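Local coordinates for protein nicotinate phosphoribosyltransferase (Vibrio cholerae, PDB 4HL7) that probably catalyses the ATP-dependent joining of nicotinate and phosphoribosyl diphosphate into nicotinate ribonucleotide, the entry step from nicotinate into NAD biosynthesis, at residues M26-H31 with W125-L130; P83-A87 with A258-M262; A251-L256 with L284-Y288. One frame throughout, in Å; residues are numbered along the deposited sequence.

Overall arrangement
Nicotinate phosphoribosyltransferases combine an N-terminal region with a barrel-like domain, and the three contacts run across that division in order. Contact 1 lies inside the N-terminal region, contact 2 joins it to the barrel-like part, and contact 3 lies within the latter. Contacts 1 and 2, centres about 14 Å apart, meet at Q28, whose OE1 lies 2.5 Å from K86 N. Contacts 2 and 3, also about 14 Å apart, draw on helix 247-258 and the loop that follows it, with M262 CG 3.8 Å from W255 CZ2. W255 CZ3 comes within 4.0 Å of M26 CA, tying contact 3 to contact 1. W234 of helix 232-241, which begins at H232, the predicted phosphohistidine (unmodified here), touches both.

Contact 1 of 3, residues M26-H31 with W125-L130; sequences MMQAIH and WRDTIL
This is a buried helix-on-helix contact within the N-terminal region of the enzyme, where helix 21-33 packs against the short helix 125-128 that follows strand 116-122 of the antiparallel sheet. It illustrates how an apolar core can be closed at its margin by one polar pair. Residues 26-31 are helical throughout, with I30 N to M26 O at 2.9 Å and H31 N to M27 O at 2.8 Å; on the other side I129 N reaches W125 O at 3.0 Å. The backbones come nearest at M27 and R126, CA to CA 5.5 Å.

I30 (chi1 m, chi2 t) points into the interface. Its CD1 makes a CH-pi contact over the five-membered ring of W125, 3.4 Å from the centroid and 7° off the normal, and touches I129 CD1 at 3.4 Å. W125 NE1 is hydrogen-bonded to E233 OE1 of helix 232-241. The selenomethionine M26 adds CG to I129 CD1 at 3.7 Å. M27, also selenomethionine and extended (t, t, t), sets SE 3.7 Å from L130 CD1 and lays CE over the R126 guanidinium, 3.7 Å from NH1. That guanidinium forms a salt bridge through NH1 to D127 OD2 at 3.3 Å, while R126 NE donates to H31 ND1 at 3.1 Å, near the plane of the imidazole.

Contact 2 of 3, residues P83-A87 with A258-M262; sequences PHLKA and AFDGM
Neither segment forms a regular helix or strand across the contact: 83-87 comes from the loop between helices 72-81 and 87-93, with K86 at the N-cap position of the second, and 258-262 leads from helix 247-258 to strand 265-267. This loop-to-loop contact joins the N-terminal region to the barrel-like domain. H84 and M262 are nearest, CA to CA 5.4 Å. P83 and H84 have helix-like backbone angles, whereas L85 and K86 are extended; opposite them F259 is extended (-143/151), D260 helix-like (-62/-46) and M262 at -52/138.

H84 (chi1 m) lays its ring against the loop backbone: G261 CA sits over the face in a CH-pi contact, 3.5 Å from the centroid. A beta carbon on G261 would clash with H84 CE1. L85 CD2 meets CE of the selenomethionine M262 (t, p, p) at 3.7 Å. One water bridges H84 O (2.7 Å) and D260 N (2.8 Å). The long K86 side chain spans the gap, and its NZ donates to A258 O at 2.8 Å.

Contact 3 of 3, residues A251-L256 with L284-Y288; sequences ALERWL and LANAY
Leucine side chains and one tyrosine hydroxyl define this contact between helix 247-258 and the end of helix 282-287. The backbones stay well apart, with CA to CA distances of 7.3 Å for E253 and L284 and 8.0 Å for L256 and A287, so side chains fill the gap. L252, L256 and L284 all adopt the m, t rotamer and direct their CA-to-CB bonds across the interface. L256 CD1 touches both L284 CD2 and A287 CB at 3.7 Å, while its CD2 lies 3.7 Å from Y288 CE2. L284 CD1 approaches L252 CB at 4.1 Å, and the aliphatic part of E253 closes the margin, CG to L284 CD2 4.0 Å.

Y288 is the first residue to leave the helical conformation (phi/psi -71/143), although its N bonds to L284 O at 2.9 Å. Its CA-to-CB bond runs sideways, but with chi1 near -90° the ring brings its OH to the first helix. There OH donates to the backbone L252 O at 2.8 Å and comes within 3.3 Å of W255 CB. L252 and Y288 touch A266 of strand 265-267 in the parallel sheet. Helices packed against parallel strands are consistent with the alpha/beta-barrel-like domain of this family.

Contact 1 of 3, residues M26-H31 with W125-L130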
loop_
_atom_site.group_PDB
_atom_site.type_symbol
_atom_site.label_atom_id
_atom_site.label_comp_id
_atom_site.label_asym_id
_atom_site.label_seq_id
_atom_site.Cartn_x
_atom_site.Cartn_y
_atom_site.Cartn_z
HETATM N N MSE A 26 7.814 2.420 8.682
HETATM C CA MSE A 26 7.555 3.829 8.767
HETATM C C MSE A 26 7.233 4.184 10.207
HETATM O O MSE A 26 7.606 5.256 10.670
HETATM C CB MSE A 26 6.393 4.168 7.823
HETATM C CG MSE A 26 6.280 5.624 7.579
HETATM SE SE MSE A 26 4.998 5.702 6.051
HETATM C CE MSE A 26 5.267 4.596 4.883
HETATM N N MSE A 27 6.623 3.273 10.960
HETATM C CA MSE A 27 6.406 3.588 12.393
HETATM C C MSE A 27 7.713 3.840 13.119
HETATM O O MSE A 27 7.800 4.699 14.021
HETATM C CB MSE A 27 5.658 2.403 13.032
HETATM C CG MSE A 27 5.265 2.767 14.487
HETATM SE SE MSE A 27 4.349 1.156 15.188
HETATM C CE MSE A 27 3.980 1.608 17.057
ATOM N N GLN A 28 8.753 3.081 12.786
ATOM C CA GLN A 28 10.077 3.395 13.350
ATOM C C GLN A 28 10.550 4.775 13.007
ATOM O O GLN A 28 11.116 5.495 13.892
ATOM C CB GLN A 28 11.178 2.363 13.020
ATOM C CG GLN A 28 12.564 2.971 13.358
ATOM C CD GLN A 28 13.639 1.962 13.409
ATOM O OE1 GLN A 28 13.568 1.004 14.194
ATOM N NE2 GLN A 28 14.637 2.120 12.550
ATOM N N ALA A 29 10.375 5.200 11.749
ATOM C CA ALA A 29 10.903 6.514 11.359
ATOM C C ALA A 29 10.122 7.625 12.048
ATOM O O ALA A 29 10.662 8.640 12.501
ATOM C CB ALA A 29 10.844 6.707 9.830
ATOM N N ILE A 30 8.836 7.389 12.205
ATOM C CA ILE A 30 7.923 8.385 12.873
ATOM C C ILE A 30 8.266 8.392 14.383
ATOM O O ILE A 30 8.327 9.479 15.028
ATOM C CB ILE A 30 6.438 7.992 12.662
ATOM C CG1 ILE A 30 6.092 8.180 11.174
ATOM C CG2 ILE A 30 5.474 8.876 13.519
ATOM C CD1 ILE A 30 4.865 7.360 10.766
ATOM N N HIS A 31 8.503 7.220 14.943
ATOM C CA HIS A 31 8.928 7.089 16.378
ATOM C C HIS A 31 10.174 7.931 16.626
ATOM O O HIS A 31 10.275 8.642 17.631
ATOM C CB HIS A 31 9.141 5.592 16.696
ATOM C CG HIS A 31 9.872 5.303 17.951
ATOM N ND1 HIS A 31 9.241 5.105 19.133
ATOM C CD2 HIS A 31 11.240 5.074 18.190
ATOM C CE1 HIS A 31 10.154 4.806 20.087
ATOM N NE2 HIS A 31 11.372 4.787 19.508
ATOM N N TRP A 125 0.631 10.001 14.982
ATOM C CA TRP A 125 1.038 9.286 13.773
ATOM C C TRP A 125 1.658 7.958 14.136
ATOM O O TRP A 125 1.303 6.925 13.549
ATOM C CB TRP A 125 2.001 10.204 13.010
ATOM C CG TRP A 125 2.188 9.856 11.575
ATOM C CD1 TRP A 125 1.476 8.934 10.780
ATOM C CD2 TRP A 125 3.139 10.496 10.673
ATOM N NE1 TRP A 125 1.960 8.974 9.452
ATOM C CE2 TRP A 125 2.937 9.896 9.346
ATOM C CE3 TRP A 125 4.102 11.481 10.831
ATOM C CZ2 TRP A 125 3.716 10.268 8.249
ATOM C CZ3 TRP A 125 4.866 11.878 9.693
ATOM C CH2 TRP A 125 4.677 11.273 8.453
ATOM N N ARG A 126 2.522 7.929 15.179
ATOM C CA ARG A 126 3.138 6.653 15.569
ATOM C C ARG A 126 2.076 5.608 16.046
ATOM O O ARG A 126 2.187 4.454 15.757
ATOM C CB ARG A 126 4.138 6.884 16.682
ATOM C CG ARG A 126 4.924 5.624 17.115
ATOM C CD ARG A 126 5.309 5.765 18.597
ATOM N NE ARG A 126 6.188 4.679 19.030
ATOM C CZ ARG A 126 5.817 3.617 19.722
ATOM N NH1 ARG A 126 4.573 3.479 20.178
ATOM N NH2 ARG A 126 6.733 2.713 20.002
ATOM N N ASP A 127 1.070 6.043 16.755
ATOM C CA ASP A 127 0.108 5.134 17.342
ATOM C C ASP A 127 -1.041 4.715 16.423
ATOM O O ASP A 127 -1.772 3.730 16.734
ATOM C CB ASP A 127 -0.377 5.692 18.623
ATOM C CG ASP A 127 0.796 5.790 19.666
ATOM O OD1 ASP A 127 0.595 6.418 20.646
ATOM O OD2 ASP A 127 1.906 5.259 19.403
ATOM N N THR A 128 -1.162 5.410 15.302
ATOM C CA THR A 128 -2.296 5.143 14.361
ATOM C C THR A 128 -1.828 4.584 13.020
ATOM O O THR A 128 -2.667 4.108 12.240
ATOM C CB THR A 128 -3.211 6.351 14.127
ATOM O OG1 THR A 128 -2.493 7.437 13.533
ATOM C CG2 THR A 128 -3.919 6.815 15.454
ATOM N N ILE A 129 -0.524 4.687 12.746
ATOM C CA ILE A 129 -0.041 4.301 11.405
ATOM C C ILE A 129 -0.324 2.813 11.082
ATOM O O ILE A 129 -0.562 2.458 9.938
ATOM C CB ILE A 129 1.445 4.668 11.155
ATOM C CG1 ILE A 129 1.824 4.298 9.692
ATOM C CG2 ILE A 129 2.351 3.937 12.100
ATOM C CD1 ILE A 129 2.987 5.035 9.155
ATOM N N LEU A 130 -0.318 1.946 12.096
ATOM C CA LEU A 130 -0.577 0.544 11.822
ATOM C C LEU A 130 -2.027 0.182 11.462
ATOM O O LEU A 130 -2.255 -0.929 10.976
ATOM C CB LEU A 130 -0.084 -0.360 12.961
ATOM C CG LEU A 130 1.400 -0.252 13.336
ATOM C CD1 LEU A 130 1.723 -1.308 14.385
ATOM C CD2 LEU A 130 2.306 -0.350 12.107
#

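Contact 2 of 3, residues P83-A87 with A258-M262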
loop_
_atom_site.group_PDB
_atom_site.type_symbol
_atom_site.label_atom_id
_atom_site.label_comp_id
_atom_site.label_asym_id
_atom_site.label_seq_id
_atom_site.Cartn_x
_atom_site.Cartn_y
_atom_site.Cartn_z
ATOM N N PRO A 83 16.534 -6.327 10.440
ATOM C CA PRO A 83 17.706 -5.846 11.176
ATOM C C PRO A 83 17.906 -4.322 11.165
ATOM O O PRO A 83 18.636 -3.796 12.005
ATOM C CB PRO A 83 18.890 -6.558 10.463
ATOM C CG PRO A 83 18.393 -6.828 9.107
ATOM C CD PRO A 83 16.901 -7.101 9.221
ATOM N N HIS A 84 17.245 -3.628 10.248
ATOM C CA HIS A 84 17.304 -2.159 10.235
ATOM C C HIS A 84 16.358 -1.460 11.184
ATOM O O HIS A 84 16.439 -0.256 11.342
ATOM C CB HIS A 84 17.267 -1.605 8.794
ATOM C CG HIS A 84 18.496 -2.007 8.025
ATOM N ND1 HIS A 84 19.723 -1.567 8.370
ATOM C CD2 HIS A 84 18.680 -2.972 7.044
ATOM C CE1 HIS A 84 20.648 -2.193 7.599
ATOM N NE2 HIS A 84 20.008 -3.045 6.791
ATOM N N LEU A 85 15.468 -2.234 11.832
ATOM C CA LEU A 85 14.704 -1.738 12.979
ATOM C C LEU A 85 15.589 -1.603 14.253
ATOM O O LEU A 85 16.341 -2.494 14.571
ATOM C CB LEU A 85 13.483 -2.645 13.239
ATOM C CG LEU A 85 12.492 -2.626 12.016
ATOM C CD1 LEU A 85 11.289 -3.501 12.363
ATOM C CD2 LEU A 85 12.054 -1.238 11.645
ATOM N N LYS A 86 15.500 -0.469 14.924
ATOM C CA LYS A 86 16.395 -0.187 16.050
ATOM C C LYS A 86 15.911 -1.010 17.266
ATOM O O LYS A 86 14.697 -1.160 17.473
ATOM C CB LYS A 86 16.410 1.293 16.368
ATOM C CG LYS A 86 17.062 2.194 15.308
ATOM C CD LYS A 86 16.748 3.636 15.648
ATOM C CE LYS A 86 17.705 4.643 14.983
ATOM N NZ LYS A 86 17.703 4.502 13.515
ATOM N N ALA A 87 16.848 -1.604 18.015
ATOM C CA ALA A 87 16.501 -2.317 19.265
ATOM C C ALA A 87 15.602 -1.478 20.228
ATOM O O ALA A 87 14.705 -2.042 20.899
ATOM C CB ALA A 87 17.777 -2.748 19.977
ATOM N N ALA A 258 16.715 7.766 9.114
ATOM C CA ALA A 258 15.887 6.976 10.060
ATOM C C ALA A 258 16.443 5.576 10.298
ATOM O O ALA A 258 16.128 4.967 11.299
ATOM C CB ALA A 258 14.470 6.894 9.528
ATOM N N PHE A 259 17.257 5.065 9.366
ATOM C CA PHE A 259 17.721 3.641 9.393
ATOM C C PHE A 259 19.161 3.575 8.903
ATOM O O PHE A 259 19.531 4.371 8.019
ATOM C CB PHE A 259 16.907 2.764 8.429
ATOM C CG PHE A 259 15.377 2.892 8.556
ATOM C CD1 PHE A 259 14.659 2.057 9.425
ATOM C CD2 PHE A 259 14.650 3.758 7.723
ATOM C CE1 PHE A 259 13.242 2.161 9.493
ATOM C CE2 PHE A 259 13.248 3.849 7.758
ATOM C CZ PHE A 259 12.537 3.059 8.681
ATOM N N ASP A 260 19.954 2.595 9.377
ATOM C CA ASP A 260 21.311 2.397 8.757
ATOM C C ASP A 260 21.261 2.016 7.269
ATOM O O ASP A 260 22.022 2.539 6.456
ATOM C CB ASP A 260 22.093 1.291 9.474
ATOM C CG ASP A 260 22.494 1.678 10.867
ATOM O OD1 ASP A 260 22.461 2.869 11.132
ATOM O OD2 ASP A 260 22.872 0.779 11.684
ATOM N N GLY A 261 20.387 1.057 6.932
ATOM C CA GLY A 261 20.422 0.426 5.623
ATOM C C GLY A 261 19.094 -0.154 5.167
ATOM O O GLY A 261 19.098 -1.032 4.318
HETATM N N MSE A 262 17.969 0.335 5.737
HETATM C CA MSE A 262 16.622 -0.125 5.317
HETATM C C MSE A 262 16.478 -0.000 3.810
HETATM O O MSE A 262 16.861 1.023 3.220
HETATM C CB MSE A 262 15.542 0.685 6.056
HETATM C CG MSE A 262 14.051 0.508 5.655
HETATM SE SE MSE A 262 13.622 -1.349 6.181
HETATM C CE MSE A 262 13.550 -1.253 8.208
HETATM O O HOH W 1 21.105 -1.642 11.327
HETATM O O HOH W 2 18.750 1.062 11.430
#

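Contact 3 of 3, residues A251-L256 with L284-Y288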
loop_
_atom_site.group_PDB
_atom_site.type_symbol
_atom_site.label_atom_id
_atom_site.label_comp_id
_atom_site.label_asym_id
_atom_site.label_seq_id
_atom_site.Cartn_x
_atom_site.Cartn_y
_atom_site.Cartn_z
ATOM N N ALA A 251 11.497 14.525 3.027
ATOM C CA ALA A 251 10.998 13.174 3.313
ATOM C C ALA A 251 11.976 12.151 2.715
ATOM O O ALA A 251 12.300 11.118 3.353
ATOM C CB ALA A 251 9.603 12.991 2.720
ATOM N N LEU A 252 12.477 12.423 1.479
ATOM C CA LEU A 252 13.523 11.493 0.935
ATOM C C LEU A 252 14.784 11.408 1.827
ATOM O O LEU A 252 15.285 10.305 2.103
ATOM C CB LEU A 252 13.933 11.852 -0.521
ATOM C CG LEU A 252 12.822 11.749 -1.616
ATOM C CD1 LEU A 252 13.235 12.538 -2.825
ATOM C CD2 LEU A 252 12.677 10.246 -1.955
ATOM N N GLU A 253 15.302 12.548 2.259
ATOM C CA GLU A 253 16.476 12.573 3.090
ATOM C C GLU A 253 16.246 11.882 4.424
ATOM O O GLU A 253 17.106 11.155 4.912
ATOM C CB GLU A 253 16.901 14.057 3.297
ATOM C CG GLU A 253 17.351 14.645 1.955
ATOM C CD GLU A 253 17.650 16.119 2.086
ATOM O OE1 GLU A 253 17.023 16.749 2.928
ATOM O OE2 GLU A 253 18.493 16.621 1.339
ATOM N N ARG A 254 15.101 12.125 5.041
ATOM C CA ARG A 254 14.877 11.646 6.400
ATOM C C ARG A 254 14.620 10.143 6.427
ATOM O O ARG A 254 14.859 9.510 7.434
ATOM C CB ARG A 254 13.708 12.373 7.032
ATOM C CG ARG A 254 14.161 13.782 7.426
ATOM C CD ARG A 254 13.497 14.287 8.680
ATOM N NE ARG A 254 14.474 14.999 9.524
ATOM C CZ ARG A 254 14.198 15.493 10.720
ATOM N NH1 ARG A 254 12.960 15.393 11.197
ATOM N NH2 ARG A 254 15.147 16.123 11.429
ATOM N N TRP A 255 14.136 9.560 5.332
ATOM C CA TRP A 255 14.037 8.091 5.303
ATOM C C TRP A 255 15.427 7.474 5.496
ATOM O O TRP A 255 15.614 6.506 6.212
ATOM C CB TRP A 255 13.426 7.601 3.971
ATOM C CG TRP A 255 13.165 6.115 3.972
ATOM C CD1 TRP A 255 13.940 5.076 3.436
ATOM C CD2 TRP A 255 12.079 5.451 4.677
ATOM N NE1 TRP A 255 13.344 3.827 3.731
ATOM C CE2 TRP A 255 12.205 4.021 4.424
ATOM C CE3 TRP A 255 11.015 5.903 5.439
ATOM C CZ2 TRP A 255 11.302 3.094 4.955
ATOM C CZ3 TRP A 255 10.101 4.954 5.935
ATOM C CH2 TRP A 255 10.248 3.597 5.681
ATOM N N LEU A 256 16.413 8.041 4.801
ATOM C CA LEU A 256 17.803 7.570 4.882
ATOM C C LEU A 256 18.428 7.760 6.287
ATOM O O LEU A 256 19.222 6.953 6.719
ATOM C CB LEU A 256 18.649 8.306 3.857
ATOM C CG LEU A 256 18.196 8.013 2.393
ATOM C CD1 LEU A 256 19.085 8.822 1.416
ATOM C CD2 LEU A 256 18.076 6.519 1.952
ATOM N N LEU A 284 20.779 11.439 -3.608
ATOM C CA LEU A 284 19.597 10.666 -3.250
ATOM C C LEU A 284 19.416 9.511 -4.204
ATOM O O LEU A 284 19.052 8.409 -3.805
ATOM C CB LEU A 284 18.345 11.547 -3.252
ATOM C CG LEU A 284 18.319 12.486 -2.025
ATOM C CD1 LEU A 284 17.224 13.536 -2.191
ATOM C CD2 LEU A 284 18.214 11.758 -0.688
ATOM N N ALA A 285 19.641 9.768 -5.479
ATOM C CA ALA A 285 19.466 8.681 -6.534
ATOM C C ALA A 285 20.466 7.547 -6.375
ATOM O O ALA A 285 20.156 6.398 -6.713
ATOM C CB ALA A 285 19.545 9.272 -7.945
ATOM N N ASN A 286 21.663 7.846 -5.870
ATOM C CA ASN A 286 22.630 6.806 -5.574
ATOM C C ASN A 286 22.313 6.074 -4.283
ATOM O O ASN A 286 22.417 4.875 -4.217
ATOM C CB ASN A 286 24.031 7.398 -5.495
ATOM C CG ASN A 286 24.701 7.445 -6.883
ATOM O OD1 ASN A 286 24.777 6.446 -7.554
ATOM N ND2 ASN A 286 25.163 8.621 -7.299
ATOM N N ALA A 287 21.831 6.795 -3.295
ATOM C CA ALA A 287 21.552 6.124 -2.034
ATOM C C ALA A 287 20.292 5.237 -2.123
ATOM O O ALA A 287 20.256 4.161 -1.542
ATOM C CB ALA A 287 21.357 7.170 -0.934
ATOM N N TYR A 288 19.267 5.695 -2.842
ATOM C CA TYR A 288 18.040 4.899 -2.962
ATOM C C TYR A 288 18.247 3.646 -3.838
ATOM O O TYR A 288 18.961 3.681 -4.816
ATOM C CB TYR A 288 16.904 5.778 -3.521
ATOM C CG TYR A 288 16.155 6.446 -2.409
ATOM C CD1 TYR A 288 14.911 5.968 -2.015
ATOM C CD2 TYR A 288 16.703 7.565 -1.761
ATOM C CE1 TYR A 288 14.214 6.567 -0.970
ATOM C CE2 TYR A 288 16.024 8.162 -0.680
ATOM C CZ TYR A 288 14.804 7.618 -0.285
ATOM O OH TYR A 288 14.116 8.173 0.773
#